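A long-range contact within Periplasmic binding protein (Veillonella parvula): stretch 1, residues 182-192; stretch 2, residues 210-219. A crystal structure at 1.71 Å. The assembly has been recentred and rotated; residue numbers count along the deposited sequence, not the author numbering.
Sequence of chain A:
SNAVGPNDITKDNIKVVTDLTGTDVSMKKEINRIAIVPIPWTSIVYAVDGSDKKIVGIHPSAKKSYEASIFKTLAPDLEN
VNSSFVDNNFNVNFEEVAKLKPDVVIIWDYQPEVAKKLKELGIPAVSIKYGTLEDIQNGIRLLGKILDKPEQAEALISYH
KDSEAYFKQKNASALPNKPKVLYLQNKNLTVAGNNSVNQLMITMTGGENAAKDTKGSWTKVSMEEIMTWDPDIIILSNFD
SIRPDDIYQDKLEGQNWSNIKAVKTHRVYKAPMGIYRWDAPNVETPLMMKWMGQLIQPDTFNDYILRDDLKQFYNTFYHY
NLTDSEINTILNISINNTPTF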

# COMPACT_ATOMS: atom_id res chain seq x y z
N LEU A 182 -10.57 15.61 -1.18
CA LEU A 182 -9.91 15.45 -2.48
C LEU A 182 -8.60 14.70 -2.26
O LEU A 182 -7.79 15.09 -1.40
CB LEU A 182 -9.60 16.81 -3.09
CG LEU A 182 -8.95 16.77 -4.48
CD1 LEU A 182 -9.94 16.23 -5.50
CD2 LEU A 182 -8.46 18.15 -4.87
N TYR A 183 -8.38 13.62 -3.02
CA TYR A 183 -7.12 12.91 -2.98
C TYR A 183 -6.33 13.32 -4.23
O TYR A 183 -6.65 12.91 -5.34
CB TYR A 183 -7.36 11.39 -2.91
CG TYR A 183 -6.31 10.59 -2.15
CD1 TYR A 183 -4.99 10.53 -2.59
CD2 TYR A 183 -6.63 9.88 -1.00
CE1 TYR A 183 -4.04 9.78 -1.91
CE2 TYR A 183 -5.68 9.15 -0.30
CZ TYR A 183 -4.39 9.09 -0.77
OH TYR A 183 -3.45 8.34 -0.09
N LEU A 184 -5.36 14.20 -4.03
CA LEU A 184 -4.57 14.78 -5.11
C LEU A 184 -3.29 13.96 -5.31
O LEU A 184 -2.52 13.77 -4.36
CB LEU A 184 -4.24 16.26 -4.77
CG LEU A 184 -3.41 17.07 -5.78
CD1 LEU A 184 -4.12 17.24 -7.12
CD2 LEU A 184 -3.08 18.44 -5.19
N GLN A 185 -3.08 13.45 -6.53
CA GLN A 185 -1.92 12.60 -6.79
C GLN A 185 -0.61 13.37 -6.89
O GLN A 185 0.43 12.91 -6.40
CB GLN A 185 -2.09 11.79 -8.08
CG GLN A 185 -1.14 10.57 -8.11
CD GLN A 185 -1.22 9.75 -9.38
OE1 GLN A 185 -0.90 8.56 -9.38
NE2 GLN A 185 -1.61 10.37 -10.48
N ASN A 186 -0.65 14.51 -7.58
CA ASN A 186 0.59 15.16 -8.02
C ASN A 186 0.43 16.66 -8.27
O ASN A 186 -0.59 17.24 -7.90
CB ASN A 186 1.12 14.43 -9.27
CG ASN A 186 0.14 14.40 -10.41
OD1 ASN A 186 -0.67 15.30 -10.58
ND2 ASN A 186 0.23 13.35 -11.23
N LYS A 187 1.44 17.27 -8.90
CA LYS A 187 1.45 18.70 -9.22
C LYS A 187 0.80 19.03 -10.56
O LYS A 187 0.88 20.17 -11.03
CB LYS A 187 2.89 19.21 -9.21
CG LYS A 187 3.61 18.97 -7.89
CD LYS A 187 4.99 19.61 -7.86
CE LYS A 187 6.05 18.69 -8.41
NZ LYS A 187 6.23 17.45 -7.62
N ASN A 188 0.14 18.04 -11.17
CA ASN A 188 -0.43 18.18 -12.50
C ASN A 188 -1.94 17.92 -12.49
O ASN A 188 -2.49 17.40 -13.46
CB ASN A 188 0.29 17.22 -13.47
CG ASN A 188 0.17 17.66 -14.92
OD1 ASN A 188 0.03 18.85 -15.22
ND2 ASN A 188 0.24 16.69 -15.84
N LEU A 189 -2.61 18.27 -11.38
CA LEU A 189 -4.07 18.26 -11.29
C LEU A 189 -4.69 16.88 -11.54
O LEU A 189 -5.81 16.77 -12.04
CB LEU A 189 -4.67 19.31 -12.24
CG LEU A 189 -4.31 20.75 -11.89
CD1 LEU A 189 -4.66 21.69 -13.04
CD2 LEU A 189 -5.01 21.17 -10.61
N THR A 190 -3.97 15.83 -11.17
CA THR A 190 -4.48 14.48 -11.26
C THR A 190 -4.98 14.05 -9.89
O THR A 190 -4.28 14.18 -8.89
CB THR A 190 -3.39 13.52 -11.75
OG1 THR A 190 -2.91 13.98 -13.01
CG2 THR A 190 -3.95 12.11 -11.90
N VAL A 191 -6.21 13.54 -9.87
CA VAL A 191 -6.91 13.23 -8.63
C VAL A 191 -7.44 11.80 -8.68
O VAL A 191 -7.56 11.20 -9.76
CB VAL A 191 -8.09 14.22 -8.39
CG1 VAL A 191 -7.58 15.66 -8.44
CG2 VAL A 191 -9.21 14.02 -9.40
N ALA A 192 -7.75 11.26 -7.50
CA ALA A 192 -8.35 9.94 -7.38
C ALA A 192 -9.81 9.98 -7.82
O ALA A 192 -10.59 10.75 -7.28
CB ALA A 192 -8.26 9.45 -5.95
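Stretch 2 (210-219) AAKDTKGSWT

Stretch 2 begins beside the first strand of stretch 1 and ends paired with its second. Ala-210 directs its CA-to-CB bond toward stretch 1, and its CB lies 4.2 Å from Leu-182 CD1, an apolar contact. Ala-211 also points toward stretch 1: its CB is 4.0 Å from Val-191 CG2 and 3.6 Å from the backbone Ala-192 O, so one methyl touches both residues at the end of the second strand.

A type I turn then runs from Ala-211 to Thr-214, with phi/psi of -47/-38 at Lys-212 and -99/12 at Asp-213, and Thr-214 N donates to Ala-211 O at 2.9 Å. Lys-212, Asp-213 and Lys-215 make no contact with stretch 1. At Gly-216, phi/psi of 96/175 would jam a CB against the preceding carbonyl O, which by itself calls for glycine. The chain returns through Ser-217, whose O accepts a CA-H...O contact from Ala-192 CA at 3.3 Å.

Trp-218 and Thr-219 form a strand antiparallel to 190-192. Trp-218 opposes Ala-192 as a non-hydrogen-bonded pair (CA to CA, 4.7 Å), their side chains sharing one face of the sheet, with Trp-218 CZ3 3.6 Å from Ala-192 CB. With chi1 at -65° (m), the indole also reaches the first strand and the loop after it: Trp-218 CH2 is 3.8 Å from Tyr-183 CD1, the two ring planes oblique at 65°, while Gln-185 CG lies 3.9 Å from the centroid of the Trp-218 six-membered ring and 15° off its normal, a CH-pi contact over the face. This residue has 129 Å² covered, the largest share in either stretch.

Thr-219 closes the register opposite Val-191: Thr-219 N donates to Val-191 O at 2.8 Å (165°), and Val-191 N returns a bond to Thr-219 O at 2.9 Å (170°).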

# COMPACT_ATOMS: atom_id res chain seq x y z
N ALA A 210 -14.90 14.62 -3.16
CA ALA A 210 -14.94 15.80 -4.03
C ALA A 210 -15.02 15.41 -5.50
O ALA A 210 -15.74 16.05 -6.27
CB ALA A 210 -13.73 16.69 -3.79
N ALA A 211 -14.29 14.36 -5.89
CA ALA A 211 -14.22 13.89 -7.28
C ALA A 211 -15.16 12.70 -7.57
O ALA A 211 -14.90 11.90 -8.47
CB ALA A 211 -12.79 13.52 -7.62
N LYS A 212 -16.24 12.62 -6.81
CA LYS A 212 -17.28 11.59 -6.93
C LYS A 212 -17.77 11.34 -8.36
O LYS A 212 -18.04 10.19 -8.74
CB LYS A 212 -18.45 12.03 -6.03
CG LYS A 212 -19.81 11.42 -6.29
CD LYS A 212 -20.85 12.10 -5.39
CE LYS A 212 -21.26 13.45 -5.95
NZ LYS A 212 -21.52 14.43 -4.87
N ASP A 213 -17.88 12.40 -9.15
CA ASP A 213 -18.39 12.28 -10.51
C ASP A 213 -17.29 12.23 -11.58
O ASP A 213 -17.58 12.31 -12.76
CB ASP A 213 -19.38 13.41 -10.80
CG ASP A 213 -20.60 13.36 -9.87
OD1 ASP A 213 -21.13 12.26 -9.64
OD2 ASP A 213 -21.02 14.43 -9.37
N THR A 214 -16.04 12.05 -11.15
CA THR A 214 -14.91 11.87 -12.07
C THR A 214 -14.56 10.38 -12.16
O THR A 214 -14.30 9.74 -11.15
CB THR A 214 -13.68 12.68 -11.61
OG1 THR A 214 -13.99 14.07 -11.61
CG2 THR A 214 -12.48 12.44 -12.53
N LYS A 215 -14.56 9.84 -13.38
CA LYS A 215 -14.34 8.41 -13.61
C LYS A 215 -12.85 8.08 -13.56
O LYS A 215 -12.01 8.97 -13.65
CB LYS A 215 -14.88 8.00 -14.99
CG LYS A 215 -16.35 8.31 -15.22
CD LYS A 215 -16.72 8.10 -16.68
CE LYS A 215 -18.04 8.76 -17.03
NZ LYS A 215 -19.17 8.23 -16.22
N GLY A 216 -12.52 6.79 -13.43
CA GLY A 216 -11.13 6.31 -13.50
C GLY A 216 -10.50 6.17 -12.12
O GLY A 216 -11.12 6.53 -11.12
N SER A 217 -9.27 5.63 -12.07
CA SER A 217 -8.57 5.49 -10.79
C SER A 217 -7.81 6.78 -10.46
O SER A 217 -8.02 7.37 -9.39
CB SER A 217 -7.66 4.26 -10.77
OG SER A 217 -6.64 4.33 -11.75
N TRP A 218 -6.94 7.22 -11.37
CA TRP A 218 -6.26 8.52 -11.29
C TRP A 218 -6.57 9.30 -12.56
O TRP A 218 -6.27 8.85 -13.67
CB TRP A 218 -4.75 8.33 -11.13
CG TRP A 218 -4.32 7.65 -9.83
CD1 TRP A 218 -3.83 6.38 -9.69
CD2 TRP A 218 -4.36 8.21 -8.51
NE1 TRP A 218 -3.56 6.12 -8.37
CE2 TRP A 218 -3.88 7.22 -7.63
CE3 TRP A 218 -4.77 9.44 -7.99
CZ2 TRP A 218 -3.79 7.43 -6.25
CZ3 TRP A 218 -4.68 9.65 -6.63
CH2 TRP A 218 -4.19 8.65 -5.77
N THR A 219 -7.15 10.49 -12.41
CA THR A 219 -7.70 11.22 -13.56
C THR A 219 -7.37 12.71 -13.50
O THR A 219 -7.54 13.35 -12.46
CB THR A 219 -9.22 11.03 -13.61
OG1 THR A 219 -9.52 9.63 -13.73
CG2 THR A 219 -9.84 11.81 -14.78